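Local atomic coordinates of cytokinesis protein 2 (Saccharomyces cerevisiae, PDB entry 4WPE), a protein that binds phospholipids, probably through its F-BAR domain, forms rings that coincide with the septins and later with the medial actin ring, and mediates cytoskeletal rearrangements required for cytokinesis. Residues I129-C143 with L197-E211. Numbering follows the deposited sequence.
Sequences IERLRMDKFNKKKGC and LKQEYKASQKFWIHE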
loop_
_atom_site.group_PDB
_atom_site.type_symbol
_atom_site.label_atom_id
_atom_site.label_comp_id
_atom_site.label_asym_id
_atom_site.label_seq_id
_atom_site.Cartn_x
_atom_site.Cartn_y
_atom_site.Cartn_z
ATOM N N ILE A 129 -32.162 -29.227 -19.804
ATOM C CA ILE A 129 -31.590 -29.659 -21.071
ATOM C C ILE A 129 -31.494 -31.185 -21.107
ATOM O O ILE A 129 -32.121 -31.820 -21.952
ATOM C CB ILE A 129 -30.207 -29.040 -21.321
ATOM C CG1 ILE A 129 -30.320 -27.516 -21.411
ATOM C CG2 ILE A 129 -29.612 -29.592 -22.600
ATOM C CD1 ILE A 129 -30.764 -27.003 -22.763
ATOM N N GLU A 130 -30.748 -31.764 -20.166
ATOM C CA GLU A 130 -30.540 -33.214 -20.106
ATOM C C GLU A 130 -31.848 -33.995 -20.170
ATOM O O GLU A 130 -31.946 -34.981 -20.893
ATOM C CB GLU A 130 -29.774 -33.596 -18.832
ATOM N N ARG A 131 -32.852 -33.545 -19.422
ATOM C CA ARG A 131 -34.152 -34.203 -19.421
ATOM C C ARG A 131 -34.787 -34.206 -20.814
ATOM O O ARG A 131 -35.365 -35.214 -21.232
ATOM C CB ARG A 131 -35.089 -33.529 -18.414
ATOM N N LEU A 132 -34.670 -33.094 -21.536
ATOM C CA LEU A 132 -35.306 -32.981 -22.849
ATOM C C LEU A 132 -34.642 -33.854 -23.923
ATOM O O LEU A 132 -35.324 -34.590 -24.615
ATOM C CB LEU A 132 -35.349 -31.513 -23.308
ATOM C CG LEU A 132 -36.337 -30.571 -22.605
ATOM C CD1 LEU A 132 -36.350 -29.203 -23.269
ATOM C CD2 LEU A 132 -37.732 -31.159 -22.585
ATOM N N ARG A 133 -33.322 -33.791 -24.058
ATOM C CA ARG A 133 -32.647 -34.562 -25.099
ATOM C C ARG A 133 -32.601 -36.066 -24.772
ATOM O O ARG A 133 -32.356 -36.889 -25.674
ATOM C CB ARG A 133 -31.225 -34.055 -25.356
ATOM C CG ARG A 133 -30.596 -33.225 -24.253
ATOM C CD ARG A 133 -29.112 -32.926 -24.537
ATOM N NE ARG A 133 -28.321 -34.130 -24.798
ATOM C CZ ARG A 133 -27.049 -34.127 -25.187
ATOM N NH1 ARG A 133 -26.416 -32.977 -25.378
ATOM N NH2 ARG A 133 -26.410 -35.271 -25.392
HETATM N N MSE A 134 -32.849 -36.434 -23.514
HETATM C CA MSE A 134 -33.029 -37.837 -23.184
HETATM C C MSE A 134 -34.362 -38.328 -23.742
HETATM O O MSE A 134 -34.495 -39.497 -24.116
HETATM C CB MSE A 134 -32.958 -38.038 -21.680
HETATM C CG MSE A 134 -31.544 -38.096 -21.121
HETATM SE SE MSE A 134 -30.413 -39.374 -22.065
HETATM C CE MSE A 134 -29.356 -38.121 -23.117
ATOM N N ASP A 135 -35.340 -37.426 -23.803
ATOM C CA ASP A 135 -36.652 -37.772 -24.337
ATOM C C ASP A 135 -36.552 -38.139 -25.816
ATOM O O ASP A 135 -37.304 -38.982 -26.298
ATOM C CB ASP A 135 -37.638 -36.621 -24.135
ATOM C CG ASP A 135 -39.069 -37.011 -24.457
ATOM O OD1 ASP A 135 -39.743 -37.579 -23.570
ATOM O OD2 ASP A 135 -39.521 -36.754 -25.594
ATOM N N LYS A 136 -35.624 -37.511 -26.533
ATOM C CA LYS A 136 -35.379 -37.866 -27.927
ATOM C C LYS A 136 -34.662 -39.204 -28.015
ATOM O O LYS A 136 -34.922 -40.004 -28.914
ATOM C CB LYS A 136 -34.549 -36.797 -28.639
ATOM C CG LYS A 136 -35.215 -35.442 -28.765
ATOM C CD LYS A 136 -34.629 -34.652 -29.929
ATOM C CE LYS A 136 -33.114 -34.559 -29.841
ATOM N NZ LYS A 136 -32.530 -33.910 -31.049
ATOM N N PHE A 137 -33.753 -39.437 -27.075
ATOM C CA PHE A 137 -32.964 -40.663 -27.048
ATOM C C PHE A 137 -33.838 -41.883 -26.769
ATOM O O PHE A 137 -33.850 -42.838 -27.548
ATOM C CB PHE A 137 -31.859 -40.558 -25.998
ATOM C CG PHE A 137 -30.866 -41.685 -26.047
ATOM C CD1 PHE A 137 -29.840 -41.681 -26.978
ATOM C CD2 PHE A 137 -30.955 -42.743 -25.156
ATOM C CE1 PHE A 137 -28.922 -42.717 -27.026
ATOM C CE2 PHE A 137 -30.040 -43.782 -25.198
ATOM C CZ PHE A 137 -29.023 -43.768 -26.133
ATOM N N ASN A 138 -34.565 -41.839 -25.655
ATOM C CA ASN A 138 -35.432 -42.939 -25.246
ATOM C C ASN A 138 -36.477 -43.275 -26.305
ATOM O O ASN A 138 -36.760 -44.446 -26.563
ATOM C CB ASN A 138 -36.127 -42.609 -23.923
ATOM C CG ASN A 138 -35.145 -42.375 -22.794
ATOM O OD1 ASN A 138 -35.241 -41.384 -22.066
ATOM N ND2 ASN A 138 -34.188 -43.284 -22.645
ATOM N N LYS A 139 -37.041 -42.242 -26.917
ATOM C CA LYS A 139 -38.054 -42.431 -27.941
ATOM C C LYS A 139 -37.449 -42.996 -29.222
ATOM O O LYS A 139 -38.083 -43.796 -29.912
ATOM C CB LYS A 139 -38.779 -41.115 -28.223
ATOM C CG LYS A 139 -40.048 -40.959 -27.408
ATOM C CD LYS A 139 -40.387 -39.506 -27.161
ATOM C CE LYS A 139 -41.539 -39.381 -26.179
ATOM N NZ LYS A 139 -41.830 -37.959 -25.845
ATOM N N LYS A 140 -36.224 -42.587 -29.537
ATOM C CA LYS A 140 -35.536 -43.116 -30.707
ATOM C C LYS A 140 -35.168 -44.578 -30.491
ATOM O O LYS A 140 -35.308 -45.403 -31.394
ATOM C CB LYS A 140 -34.284 -42.300 -31.022
ATOM C CG LYS A 140 -33.557 -42.761 -32.274
ATOM C CD LYS A 140 -32.314 -41.931 -32.533
ATOM C CE LYS A 140 -31.607 -42.387 -33.799
ATOM N NZ LYS A 140 -30.489 -41.476 -34.171
ATOM N N LYS A 141 -34.698 -44.895 -29.288
ATOM C CA LYS A 141 -34.360 -46.270 -28.941
ATOM C C LYS A 141 -35.609 -47.138 -28.973
ATOM O O LYS A 141 -35.565 -48.292 -29.396
ATOM C CB LYS A 141 -33.701 -46.337 -27.562
ATOM N N GLY A 142 -36.726 -46.567 -28.532
ATOM C CA GLY A 142 -37.998 -47.267 -28.521
ATOM C C GLY A 142 -38.471 -47.666 -29.907
ATOM O O GLY A 142 -39.044 -48.736 -30.087
ATOM N N CYS A 143 -38.230 -46.796 -30.885
ATOM C CA CYS A 143 -38.601 -47.064 -32.270
ATOM C C CYS A 143 -37.805 -48.230 -32.833
ATOM O O CYS A 143 -38.366 -49.156 -33.420
ATOM C CB CYS A 143 -38.374 -45.824 -33.137
ATOM S SG CYS A 143 -39.656 -44.572 -33.005
ATOM N N LEU A 197 -45.396 -44.576 -32.181
ATOM C CA LEU A 197 -44.151 -44.251 -31.501
ATOM C C LEU A 197 -43.223 -43.480 -32.432
ATOM O O LEU A 197 -42.390 -42.694 -31.976
ATOM C CB LEU A 197 -43.468 -45.519 -30.987
ATOM C CG LEU A 197 -42.297 -45.307 -30.024
ATOM C CD1 LEU A 197 -42.547 -44.125 -29.087
ATOM C CD2 LEU A 197 -42.041 -46.574 -29.227
ATOM N N LYS A 198 -43.368 -43.702 -33.735
ATOM C CA LYS A 198 -42.635 -42.905 -34.708
ATOM C C LYS A 198 -43.097 -41.461 -34.616
ATOM O O LYS A 198 -42.277 -40.551 -34.556
ATOM C CB LYS A 198 -42.826 -43.430 -36.129
ATOM C CG LYS A 198 -41.780 -44.446 -36.576
ATOM C CD LYS A 198 -41.945 -44.770 -38.055
ATOM C CE LYS A 198 -40.855 -45.704 -38.556
ATOM N NZ LYS A 198 -40.965 -45.926 -40.027
ATOM N N GLN A 199 -44.409 -41.251 -34.574
ATOM C CA GLN A 199 -44.936 -39.891 -34.555
ATOM C C GLN A 199 -44.651 -39.190 -33.224
ATOM O O GLN A 199 -44.476 -37.973 -33.184
ATOM C CB GLN A 199 -46.436 -39.895 -34.867
ATOM C CG GLN A 199 -46.810 -38.955 -36.011
ATOM C CD GLN A 199 -46.386 -39.483 -37.371
ATOM O OE1 GLN A 199 -46.500 -40.676 -37.646
ATOM N NE2 GLN A 199 -45.881 -38.596 -38.224
ATOM N N GLU A 200 -44.589 -39.959 -32.141
ATOM C CA GLU A 200 -44.209 -39.409 -30.840
ATOM C C GLU A 200 -42.786 -38.871 -30.880
ATOM O O GLU A 200 -42.467 -37.864 -30.250
ATOM C CB GLU A 200 -44.331 -40.466 -29.741
ATOM C CG GLU A 200 -45.744 -40.692 -29.251
ATOM C CD GLU A 200 -45.797 -41.638 -28.069
ATOM O OE1 GLU A 200 -44.720 -41.989 -27.538
ATOM O OE2 GLU A 200 -46.913 -42.036 -27.676
ATOM N N TYR A 201 -41.939 -39.562 -31.633
ATOM C CA TYR A 201 -40.536 -39.200 -31.775
ATOM C C TYR A 201 -40.357 -37.933 -32.609
ATOM O O TYR A 201 -39.586 -37.048 -32.241
ATOM C CB TYR A 201 -39.768 -40.368 -32.394
ATOM C CG TYR A 201 -38.329 -40.072 -32.726
ATOM C CD1 TYR A 201 -37.411 -39.782 -31.726
ATOM C CD2 TYR A 201 -37.883 -40.106 -34.039
ATOM C CE1 TYR A 201 -36.095 -39.518 -32.027
ATOM C CE2 TYR A 201 -36.569 -39.847 -34.350
ATOM C CZ TYR A 201 -35.678 -39.555 -33.341
ATOM O OH TYR A 201 -34.365 -39.296 -33.655
ATOM N N LYS A 202 -41.073 -37.844 -33.726
ATOM C CA LYS A 202 -41.028 -36.650 -34.568
ATOM C C LYS A 202 -41.609 -35.442 -33.839
ATOM O O LYS A 202 -41.179 -34.312 -34.063
ATOM C CB LYS A 202 -41.771 -36.889 -35.887
ATOM C CG LYS A 202 -41.606 -38.303 -36.416
ATOM C CD LYS A 202 -41.944 -38.445 -37.892
ATOM C CE LYS A 202 -41.419 -39.774 -38.432
ATOM N NZ LYS A 202 -42.203 -40.284 -39.591
ATOM N N ALA A 203 -42.582 -35.681 -32.964
ATOM C CA ALA A 203 -43.124 -34.620 -32.124
ATOM C C ALA A 203 -42.067 -34.152 -31.130
ATOM O O ALA A 203 -41.890 -32.955 -30.907
ATOM C CB ALA A 203 -44.365 -35.095 -31.394
ATOM N N SER A 204 -41.364 -35.114 -30.539
ATOM C CA SER A 204 -40.317 -34.821 -29.570
ATOM C C SER A 204 -39.140 -34.108 -30.228
ATOM O O SER A 204 -38.469 -33.290 -29.598
ATOM C CB SER A 204 -39.843 -36.108 -28.894
ATOM O OG SER A 204 -38.960 -35.824 -27.824
ATOM N N GLN A 205 -38.891 -34.429 -31.494
ATOM C CA GLN A 205 -37.864 -33.738 -32.264
ATOM C C GLN A 205 -38.271 -32.286 -32.482
ATOM O O GLN A 205 -37.440 -31.379 -32.427
ATOM C CB GLN A 205 -37.628 -34.430 -33.610
ATOM C CG GLN A 205 -36.788 -35.702 -33.540
ATOM C CD GLN A 205 -36.652 -36.392 -34.894
ATOM O OE1 GLN A 205 -37.599 -36.432 -35.679
ATOM N NE2 GLN A 205 -35.471 -36.938 -35.167
ATOM N N LYS A 206 -39.561 -32.075 -32.725
ATOM C CA LYS A 206 -40.084 -30.742 -32.997
ATOM C C LYS A 206 -40.116 -29.893 -31.731
ATOM O O LYS A 206 -39.907 -28.682 -31.781
ATOM C CB LYS A 206 -41.486 -30.834 -33.609
ATOM N N PHE A 207 -40.376 -30.540 -30.599
ATOM C CA PHE A 207 -40.432 -29.852 -29.317
ATOM C C PHE A 207 -39.047 -29.397 -28.876
ATOM O O PHE A 207 -38.897 -28.327 -28.281
ATOM C CB PHE A 207 -41.050 -30.753 -28.248
ATOM C CG PHE A 207 -41.250 -30.071 -26.921
ATOM C CD1 PHE A 207 -42.184 -29.055 -26.782
ATOM C CD2 PHE A 207 -40.512 -30.451 -25.812
ATOM C CE1 PHE A 207 -42.373 -28.426 -25.562
ATOM C CE2 PHE A 207 -40.697 -29.827 -24.590
ATOM C CZ PHE A 207 -41.629 -28.814 -24.465
ATOM N N TRP A 208 -38.037 -30.212 -29.167
ATOM C CA TRP A 208 -36.660 -29.869 -28.824
ATOM C C TRP A 208 -36.202 -28.633 -29.581
ATOM O O TRP A 208 -35.578 -27.739 -29.010
ATOM C CB TRP A 208 -35.717 -31.032 -29.118
ATOM C CG TRP A 208 -34.280 -30.612 -29.173
ATOM C CD1 TRP A 208 -33.518 -30.449 -30.290
ATOM C CD2 TRP A 208 -33.437 -30.292 -28.062
ATOM N NE1 TRP A 208 -32.251 -30.054 -29.947
ATOM C CE2 TRP A 208 -32.174 -29.947 -28.583
ATOM C CE3 TRP A 208 -33.624 -30.263 -26.676
ATOM C CZ2 TRP A 208 -31.105 -29.580 -27.771
ATOM C CZ3 TRP A 208 -32.560 -29.897 -25.870
ATOM C CH2 TRP A 208 -31.316 -29.561 -26.420
ATOM N N ILE A 209 -36.514 -28.596 -30.871
ATOM C CA ILE A 209 -36.195 -27.450 -31.710
ATOM C C ILE A 209 -36.873 -26.198 -31.164
ATOM O O ILE A 209 -36.257 -25.138 -31.061
ATOM C CB ILE A 209 -36.624 -27.693 -33.169
ATOM C CG1 ILE A 209 -35.690 -28.718 -33.819
ATOM C CG2 ILE A 209 -36.615 -26.399 -33.959
ATOM C CD1 ILE A 209 -36.039 -29.053 -35.249
ATOM N N HIS A 210 -38.142 -26.341 -30.797
ATOM C CA HIS A 210 -38.899 -25.259 -30.185
ATOM C C HIS A 210 -38.244 -24.806 -28.880
ATOM O O HIS A 210 -38.086 -23.609 -28.638
ATOM C CB HIS A 210 -40.345 -25.701 -29.940
ATOM C CG HIS A 210 -41.152 -24.731 -29.135
ATOM N ND1 HIS A 210 -41.841 -23.682 -29.703
ATOM C CD2 HIS A 210 -41.391 -24.660 -27.803
ATOM C CE1 HIS A 210 -42.462 -23.001 -28.756
ATOM N NE2 HIS A 210 -42.205 -23.573 -27.595
ATOM N N GLU A 211 -37.845 -25.767 -28.052
ATOM C CA GLU A 211 -37.252 -25.458 -26.756
ATOM C C GLU A 211 -35.834 -24.915 -26.871
ATOM O O GLU A 211 -35.503 -23.907 -26.248
ATOM C CB GLU A 211 -37.252 -26.696 -25.856
ATOM C CG GLU A 211 -38.616 -27.062 -25.284
ATOM C CD GLU A 211 -39.140 -26.042 -24.284
ATOM O OE1 GLU A 211 -39.072 -26.314 -23.066
ATOM O OE2 GLU A 211 -39.632 -24.976 -24.713
HETATM O O HOH W 1 -34.414 -32.378 -33.247
HETATM O O HOH W 2 -43.310 -36.662 -28.071
#
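Trp208 lies as a knob among Ile129, Leu132, Arg133 and Lys136 of the facing helix. Its indole reaches across because CG stands anti to the backbone N (chi1 163°). The Lys136 chain crosses the indole at about a right angle, with CE over one face. The ammonium makes an off-centre cation-pi contact, NZ lying 4.1 Å from the centroid of the five-membered ring of Trp208. Leu132 CB meets the ring edge at Trp208 CE3 (4.0 Å), and Ile129 CG2 approaches the edge at CH2. Replacing Trp208 by an alanine would probably leave a gap facing Ile129 and Leu132 and deprive the Lys136 ammonium of its aromatic partner.

Further along, Ser204 OG donates a hydrogen bond to Asp135 OD2. The same oxygen takes a salt bridge from Lys139 NZ (2.6 Å) on its syn lone pair, so two donors grip it. Lys139 is itself a knob among Leu197, Glu200, Tyr201 and Ser204, and a water links its NZ to Glu200 O. The Tyr201 ring turns its edge to Lys136 O, with CE1 3.4 Å away, while the extended Lys140 chain runs alongside it. Cys143 SG sits obliquely to that ring and packs on Leu197 CG (4.0 Å).

These knobs-into-holes join helices 76-162 and 170-259; here the local axes of 129-143 and 197-211 run antiparallel at 157° and come within 9.2 Å. They form part of the long helical bundle of the F-BAR domain. At the Trp208 end, Trp212 lies nearly parallel to the indole, and Val23 of helix 21-35 packs against Ile129, Arg133 and Trp208.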